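Local coordinates for protein carbohydrate deacetylase (Enterococcus faecalis, PDB 2I5I) that probably catalyses the magnesium-dependent deacetylation of acetylated carbohydrates, a step in oligosaccharide breakdown, at residues 96-101 / 135-140; 81-86 / 103-108; 6-11 / 254-259. One frame throughout, in Å; residues are numbered along the deposited sequence.

Contact 1 (96-101 / 135-140); sequences IFEEKV and GKNKKL
Asn137 ND2 is held twice: it donates to Glu98 OE2 at 2.6 Å, and to a water that lies 2.9 Å from ND2 and itself donates to Glu98 O. The carboxylate arrives tip to tip on an extended chain, CG anti to the backbone N (chi1 -169°), and spends its anti lone pair on ND2, OE2 itself lying nearly in the Asn137 amide plane; the two flat groups are turned 31° apart. The other end of the amide also fixes its rotation. OD1 caps helix 138-151, taking Leu140 N at 2.8 Å almost along the C=O axis and Lys139 N in a weaker, bent bond, so the N-cap residue also holds Glu98 of the other segment. Lys136 crosses the Glu98 side chain at about a right angle, laying CG 3.5 Å from Glu98 CD; the opposite charges may attract weakly, but they are not in contact. Next to these polar groups Leu140 CD1 meets Phe97 CE2 at 3.6 Å, oblique to the ring. Phe97, its side chain about 9 Å from that of the predicted magnesium ligand His130, ends the short, weakly bonded helix 94-97; it and the residues just after it sit against the start of helix 138-151, with Val106 of helix 103-117 touching both Val101 and Leu140.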
# COMPACT_ATOMS: atom_id res chain seq x y z
N ILE A 96 -2.90 -6.67 -44.29
CA ILE A 96 -3.57 -5.84 -45.30
C ILE A 96 -3.82 -4.40 -44.89
O ILE A 96 -4.45 -3.67 -45.67
CB ILE A 96 -4.90 -6.51 -45.70
CG1 ILE A 96 -5.77 -6.93 -44.52
CG2 ILE A 96 -4.64 -7.68 -46.65
CD1 ILE A 96 -7.25 -6.66 -44.70
N PHE A 97 -3.36 -3.96 -43.72
CA PHE A 97 -3.73 -2.65 -43.22
C PHE A 97 -3.08 -1.49 -43.99
O PHE A 97 -3.74 -0.44 -44.13
CB PHE A 97 -3.37 -2.50 -41.74
CG PHE A 97 -1.96 -2.01 -41.47
CD1 PHE A 97 -0.88 -2.88 -41.49
CD2 PHE A 97 -1.73 -0.67 -41.20
CE1 PHE A 97 0.40 -2.43 -41.24
CE2 PHE A 97 -0.45 -0.21 -40.94
CZ PHE A 97 0.61 -1.09 -40.95
N GLU A 98 -1.85 -1.69 -44.43
CA GLU A 98 -1.05 -0.57 -44.95
C GLU A 98 -1.78 0.15 -46.08
O GLU A 98 -1.71 1.37 -46.18
CB GLU A 98 0.32 -1.06 -45.41
CG GLU A 98 1.25 0.09 -45.71
CD GLU A 98 2.56 -0.31 -46.33
OE1 GLU A 98 2.73 -1.49 -46.73
OE2 GLU A 98 3.43 0.58 -46.43
N GLU A 99 -2.47 -0.62 -46.90
CA GLU A 99 -3.19 -0.19 -48.08
C GLU A 99 -4.51 0.48 -47.75
O GLU A 99 -5.07 1.25 -48.54
CB GLU A 99 -3.46 -1.41 -48.99
N LYS A 100 -5.06 0.22 -46.57
CA LYS A 100 -6.40 0.75 -46.32
C LYS A 100 -6.37 2.07 -45.59
O LYS A 100 -7.21 2.95 -45.81
CB LYS A 100 -7.18 -0.27 -45.48
CG LYS A 100 -7.23 -1.65 -46.13
CD LYS A 100 -8.66 -1.94 -46.57
CE LYS A 100 -8.70 -3.09 -47.56
NZ LYS A 100 -9.93 -2.95 -48.40
N VAL A 101 -5.42 2.24 -44.68
CA VAL A 101 -5.59 3.31 -43.71
C VAL A 101 -5.27 4.69 -44.31
O VAL A 101 -4.40 4.81 -45.16
CB VAL A 101 -4.70 3.09 -42.46
CG1 VAL A 101 -5.07 1.79 -41.76
CG2 VAL A 101 -3.24 3.08 -42.84
N GLY A 135 6.93 1.84 -38.39
CA GLY A 135 8.10 1.64 -39.24
C GLY A 135 7.75 0.90 -40.51
O GLY A 135 8.61 0.43 -41.25
N LYS A 136 6.46 0.79 -40.82
CA LYS A 136 6.06 0.05 -42.01
C LYS A 136 6.41 0.81 -43.30
O LYS A 136 6.70 0.20 -44.33
CB LYS A 136 4.56 -0.21 -41.99
CG LYS A 136 3.99 -0.94 -43.20
CD LYS A 136 4.82 -2.15 -43.58
CE LYS A 136 3.95 -3.35 -43.96
NZ LYS A 136 4.80 -4.58 -43.95
N ASN A 137 6.34 2.12 -43.18
CA ASN A 137 6.66 3.08 -44.23
C ASN A 137 6.80 4.47 -43.61
O ASN A 137 6.35 4.74 -42.49
CB ASN A 137 5.62 3.07 -45.35
CG ASN A 137 4.27 3.62 -45.02
OD1 ASN A 137 4.10 4.60 -44.30
ND2 ASN A 137 3.21 3.01 -45.54
N LYS A 138 7.44 5.37 -44.34
CA LYS A 138 7.78 6.70 -43.89
C LYS A 138 6.61 7.59 -43.53
O LYS A 138 6.77 8.51 -42.73
CB LYS A 138 8.61 7.36 -45.02
CG LYS A 138 10.10 7.11 -44.87
CD LYS A 138 10.79 6.91 -46.20
CE LYS A 138 12.23 6.44 -46.12
NZ LYS A 138 13.09 7.31 -46.98
N LYS A 139 5.46 7.33 -44.14
CA LYS A 139 4.26 8.10 -43.93
C LYS A 139 3.66 7.79 -42.55
O LYS A 139 3.24 8.68 -41.82
CB LYS A 139 3.18 7.77 -44.96
CG LYS A 139 3.45 8.22 -46.38
CD LYS A 139 2.93 7.18 -47.37
N LEU A 140 3.60 6.49 -42.25
CA LEU A 140 3.16 6.06 -40.92
C LEU A 140 4.14 6.55 -39.86
O LEU A 140 3.76 7.19 -38.89
CB LEU A 140 2.98 4.54 -40.90
CG LEU A 140 1.69 4.04 -41.58
CD1 LEU A 140 1.69 2.53 -41.77
CD2 LEU A 140 0.47 4.44 -40.78
O HOH W 1 0.34 3.44 -45.22

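Contact 2 (81-86 / 103-108)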
# COMPACT_ATOMS: atom_id res chain seq x y z
N VAL A 81 -13.12 6.91 -37.75
CA VAL A 81 -11.91 6.30 -38.29
C VAL A 81 -12.17 5.13 -39.23
O VAL A 81 -11.63 4.04 -39.15
CB VAL A 81 -10.99 5.84 -37.13
CG1 VAL A 81 -10.33 7.06 -36.49
CG2 VAL A 81 -11.79 5.06 -36.10
N PRO A 82 -13.03 5.37 -40.22
CA PRO A 82 -13.60 4.26 -40.98
C PRO A 82 -12.57 3.50 -41.79
O PRO A 82 -12.77 2.34 -42.13
CB PRO A 82 -14.60 4.97 -41.91
CG PRO A 82 -14.16 6.39 -42.00
CD PRO A 82 -13.46 6.69 -40.71
N SER A 83 -11.46 4.17 -42.12
CA SER A 83 -10.42 3.53 -42.92
C SER A 83 -9.61 2.52 -42.13
O SER A 83 -8.80 1.76 -42.64
CB SER A 83 -9.46 4.61 -43.46
OG SER A 83 -8.57 5.01 -42.42
N LEU A 84 -9.81 2.54 -40.81
CA LEU A 84 -8.96 1.74 -39.94
C LEU A 84 -9.58 0.38 -39.64
O LEU A 84 -8.86 -0.47 -39.09
CB LEU A 84 -8.70 2.48 -38.64
CG LEU A 84 -8.05 3.86 -38.70
CD1 LEU A 84 -7.51 4.24 -37.32
CD2 LEU A 84 -6.94 3.94 -39.73
N VAL A 85 -10.85 0.20 -39.98
CA VAL A 85 -11.53 -1.02 -39.52
C VAL A 85 -12.16 -1.91 -40.57
O VAL A 85 -12.55 -1.49 -41.65
CB VAL A 85 -12.67 -0.59 -38.57
CG1 VAL A 85 -12.08 0.30 -37.48
CG2 VAL A 85 -13.79 0.10 -39.31
N ASP A 86 -12.28 -3.19 -40.21
CA ASP A 86 -12.99 -4.12 -41.10
C ASP A 86 -14.48 -3.90 -40.99
O ASP A 86 -14.99 -3.00 -40.33
CB ASP A 86 -12.57 -5.56 -40.78
CG ASP A 86 -13.03 -6.09 -39.43
OD1 ASP A 86 -13.92 -5.52 -38.80
OD2 ASP A 86 -12.47 -7.14 -39.02
N LEU A 103 -4.06 8.53 -43.35
CA LEU A 103 -3.09 9.01 -42.40
C LEU A 103 -3.66 9.94 -41.35
O LEU A 103 -3.18 9.92 -40.22
CB LEU A 103 -1.94 9.72 -43.14
CG LEU A 103 -0.99 8.76 -43.85
CD1 LEU A 103 -0.10 9.52 -44.83
CD2 LEU A 103 -0.16 7.97 -42.85
N GLU A 104 -4.65 10.74 -41.71
CA GLU A 104 -5.28 11.66 -40.79
C GLU A 104 -6.05 10.89 -39.71
O GLU A 104 -6.01 11.29 -38.55
CB GLU A 104 -6.23 12.64 -41.50
N GLU A 105 -6.72 9.83 -40.15
CA GLU A 105 -7.42 8.96 -39.20
C GLU A 105 -6.40 8.27 -38.29
O GLU A 105 -6.68 8.15 -37.10
CB GLU A 105 -8.28 7.95 -39.93
CG GLU A 105 -9.44 8.58 -40.67
CD GLU A 105 -10.29 7.60 -41.43
OE1 GLU A 105 -10.06 6.38 -41.34
OE2 GLU A 105 -11.21 8.06 -42.14
N VAL A 106 -5.28 7.84 -38.84
CA VAL A 106 -4.24 7.20 -38.03
C VAL A 106 -3.75 8.19 -36.97
O VAL A 106 -3.57 7.88 -35.80
CB VAL A 106 -3.07 6.69 -38.88
CG1 VAL A 106 -2.01 6.00 -38.01
CG2 VAL A 106 -3.57 5.72 -39.95
N TYR A 107 -3.52 9.42 -37.39
CA TYR A 107 -3.14 10.47 -36.45
C TYR A 107 -4.14 10.61 -35.30
O TYR A 107 -3.79 10.58 -34.17
CB TYR A 107 -2.97 11.82 -37.15
CG TYR A 107 -2.47 12.95 -36.27
CD1 TYR A 107 -3.33 13.73 -35.57
CD2 TYR A 107 -1.14 13.23 -36.17
CE1 TYR A 107 -2.88 14.73 -34.78
CE2 TYR A 107 -0.68 14.22 -35.40
CZ TYR A 107 -1.55 14.98 -34.69
OH TYR A 107 -1.09 16.00 -33.93
N ASN A 108 -5.40 10.76 -35.62
CA ASN A 108 -6.44 10.97 -34.63
C ASN A 108 -6.56 9.78 -33.68
O ASN A 108 -6.69 9.92 -32.47
CB ASN A 108 -7.79 11.24 -35.29
CG ASN A 108 -7.77 12.54 -36.08
OD1 ASN A 108 -7.06 13.47 -35.69
ND2 ASN A 108 -8.53 12.61 -37.17
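The polar part rests on one carboxylate. Glu105 leaves its helix with CG anti to the carbonyl carbon (chi1 -67°), then runs straight out, and OE1 accepts from Ser83 N at 2.7 Å with a moderately bent N-H...O angle of 144°. The place of OE1 is less sure, because it is modelled too close to the Ser83 side chain; the hydroxyl OG is hydrogen-bonded to Asn102 N, just ahead of the helix. Asn102 OD1 in turn accepts from Glu105 N, so Asn102 bonds to both Ser83 (through N) and Glu105 (through OD1). The receiving loop, between strand 60-65 and helix 94-97, is coiled into a tight turn at this point, where Leu84 N bonds to Val81 O at 2.9 Å; the contact joins this loop, which leaves the parallel sheet of the YdjC-family fold after strand 60-65, to the first turns of helix 103-117. Van der Waals packing fills in around the carboxylate. The Pro82 ring crosses it at about a right angle, CD and CG both facing OE2, while Val81 crosses obliquely, CG1 4.1 Å from Glu105 CB. Purely apolar contact is made one residue farther along each segment: Leu84 CD2 meets Val106 CG2 at 3.8 Å, the two side chains crossing nearly perpendicularly, and Leu84 also packs on Val101.

Contact 3 (6-11 / 254-259); sequences KLIINA and LLANYE
Two parallel strands, 6-11 near the N-terminus and 254-256 near the C-terminus, pair here in the parallel sheet of the YdjC deacetylase fold, and their side chains sort onto its two faces. Leu7 and Leu255 share one face, lying side by side and pointing the same way, with Leu7 CD2 4.1 Å from Leu255 CD2. That same Leu255 methyl is met obliquely by Ile9, whose CD1 comes to 3.5 Å from CD2, so Leu255 packs against two residues of the neighbouring strand. On the other face Lys6, Leu254, Ile8 and Ala256 project together. The small Ala256 lies beside the inner part of Lys6, CB to CB 4.1 Å, while the lysine chain bends away at chi3 and chi4 to carry NZ to salt bridges with Glu207 and with Asp111 of the third subunit.

Two main-chain bonds bracket Leu7, as expected for parallel pairing: Leu7 N gives to Leu254 O nearly along the C=O axis, and Leu7 O takes Ala256 N at 2.8 Å from above the carbonyl plane. Strand 6-11 continues while the partner veers off, the short axes standing 46° apart. Strand 208-213 pairs with strand 6-11 as well, placing it inside the sheet. Asn257 OD1 accepts from Glu259 N, an Asx turn that runs into a 3-10 segment at 258-259. The Tyr258 ring lies with one face against Ile8; its OH bonds to Glu210 and its ring stacks with His126. The isoleucine crosses the ring at about a right angle with CG1 anti to the carbonyl carbon (chi1 -59°), and a CH-pi contact results: Ile8 CD1 stands 4.0 Å from the centroid of the Tyr258 ring, over one face and displaced toward the rim.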
# COMPACT_ATOMS: atom_id res chain seq x y z
N LYS A 6 24.19 2.13 -23.08
CA LYS A 6 22.91 2.06 -22.35
C LYS A 6 21.95 1.16 -23.10
O LYS A 6 21.65 1.38 -24.28
CB LYS A 6 22.34 3.45 -22.15
CG LYS A 6 23.27 4.35 -21.32
CD LYS A 6 22.67 5.75 -21.31
CE LYS A 6 23.59 6.68 -22.09
NZ LYS A 6 24.60 7.25 -21.15
N LEU A 7 21.48 0.13 -22.40
CA LEU A 7 20.66 -0.90 -22.98
C LEU A 7 19.26 -0.92 -22.34
O LEU A 7 19.14 -1.16 -21.15
CB LEU A 7 21.28 -2.29 -22.81
CG LEU A 7 20.44 -3.45 -23.35
CD1 LEU A 7 20.17 -3.30 -24.84
CD2 LEU A 7 21.11 -4.80 -23.11
N ILE A 8 18.28 -0.61 -23.16
CA ILE A 8 16.87 -0.67 -22.84
C ILE A 8 16.39 -2.03 -23.33
O ILE A 8 16.52 -2.37 -24.51
CB ILE A 8 16.12 0.48 -23.52
CG1 ILE A 8 16.61 1.87 -23.12
CG2 ILE A 8 14.63 0.33 -23.28
CD1 ILE A 8 16.04 2.96 -23.99
N ILE A 9 15.85 -2.83 -22.45
CA ILE A 9 15.23 -4.13 -22.68
C ILE A 9 13.75 -3.92 -22.39
O ILE A 9 13.31 -3.73 -21.26
CB ILE A 9 15.84 -5.25 -21.83
CG1 ILE A 9 17.35 -5.30 -22.03
CG2 ILE A 9 15.21 -6.60 -22.12
CD1 ILE A 9 18.09 -6.37 -21.27
N ASN A 10 13.00 -3.89 -23.49
CA ASN A 10 11.61 -3.46 -23.42
C ASN A 10 10.72 -4.62 -23.81
O ASN A 10 10.84 -5.19 -24.89
CB ASN A 10 11.30 -2.25 -24.33
CG ASN A 10 9.87 -1.78 -24.17
OD1 ASN A 10 9.57 -0.82 -23.44
ND2 ASN A 10 8.99 -2.44 -24.89
N ALA A 11 9.80 -4.93 -22.89
CA ALA A 11 8.81 -5.97 -23.14
C ALA A 11 7.61 -5.37 -23.85
O ALA A 11 6.94 -4.49 -23.30
CB ALA A 11 8.37 -6.62 -21.83
N LEU A 254 25.10 -0.88 -19.10
CA LEU A 254 24.19 -0.20 -18.19
C LEU A 254 22.74 -0.50 -18.57
O LEU A 254 22.35 -0.21 -19.71
CB LEU A 254 24.34 1.32 -18.18
CG LEU A 254 25.62 1.92 -17.61
CD1 LEU A 254 25.60 3.44 -17.71
CD2 LEU A 254 25.83 1.43 -16.18
N LEU A 255 21.95 -1.07 -17.65
CA LEU A 255 20.56 -1.31 -18.04
C LEU A 255 19.70 -0.09 -17.79
O LEU A 255 19.53 0.35 -16.65
CB LEU A 255 19.98 -2.52 -17.30
CG LEU A 255 20.39 -3.90 -17.83
CD1 LEU A 255 19.90 -5.01 -16.90
CD2 LEU A 255 19.87 -4.13 -19.25
N ALA A 256 19.13 0.45 -18.86
CA ALA A 256 18.41 1.71 -18.81
C ALA A 256 16.99 1.63 -19.31
O ALA A 256 16.48 0.61 -19.75
CB ALA A 256 19.21 2.71 -19.66
N ASN A 257 16.32 2.79 -19.28
CA ASN A 257 14.95 2.91 -19.76
C ASN A 257 14.85 4.19 -20.58
O ASN A 257 15.89 4.84 -20.73
CB ASN A 257 13.94 2.87 -18.62
CG ASN A 257 14.21 3.90 -17.55
OD1 ASN A 257 14.47 5.07 -17.85
ND2 ASN A 257 14.13 3.44 -16.31
N TYR A 258 13.68 4.51 -21.12
CA TYR A 258 13.57 5.71 -21.97
C TYR A 258 13.64 7.01 -21.20
O TYR A 258 13.58 8.09 -21.81
CB TYR A 258 12.29 5.67 -22.82
CG TYR A 258 12.41 4.95 -24.15
CD1 TYR A 258 12.39 3.58 -24.28
CD2 TYR A 258 12.54 5.67 -25.34
CE1 TYR A 258 12.49 2.91 -25.49
CE2 TYR A 258 12.64 5.02 -26.55
CZ TYR A 258 12.62 3.65 -26.65
OH TYR A 258 12.71 3.05 -27.87
N GLU A 259 13.78 7.03 -19.88
CA GLU A 259 14.09 8.25 -19.14
C GLU A 259 15.44 8.80 -19.61
O GLU A 259 15.73 9.99 -19.46
CB GLU A 259 14.18 8.03 -17.62
CG GLU A 259 12.87 7.79 -16.90
CD GLU A 259 11.86 8.92 -17.06
OE1 GLU A 259 12.26 10.11 -17.19
OE2 GLU A 259 10.65 8.62 -17.06

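Contacts 1 and 2 are neighbours, their centres about 11 Å apart, and interlock along the chain: 81-86, 96-101, 103-108 and 135-140 come in that order, so each closes across part of the other. They also touch, Val101 CG1 lying 3.5 Å from Leu84 CD2. Together they bring the loop 81-86, the end of helix 94-97 with the turn after it, and the starts of helices 103-117 and 138-151 into one outer region of the fold. Contact 3 lies on the opposite side of the chain's centre, about 28 Å and 32 Å from contacts 1 and 2 (centre to centre). By pairing strands from the two ends of the chain, it encloses both other contacts in sequence and ties the termini into the parallel sheet.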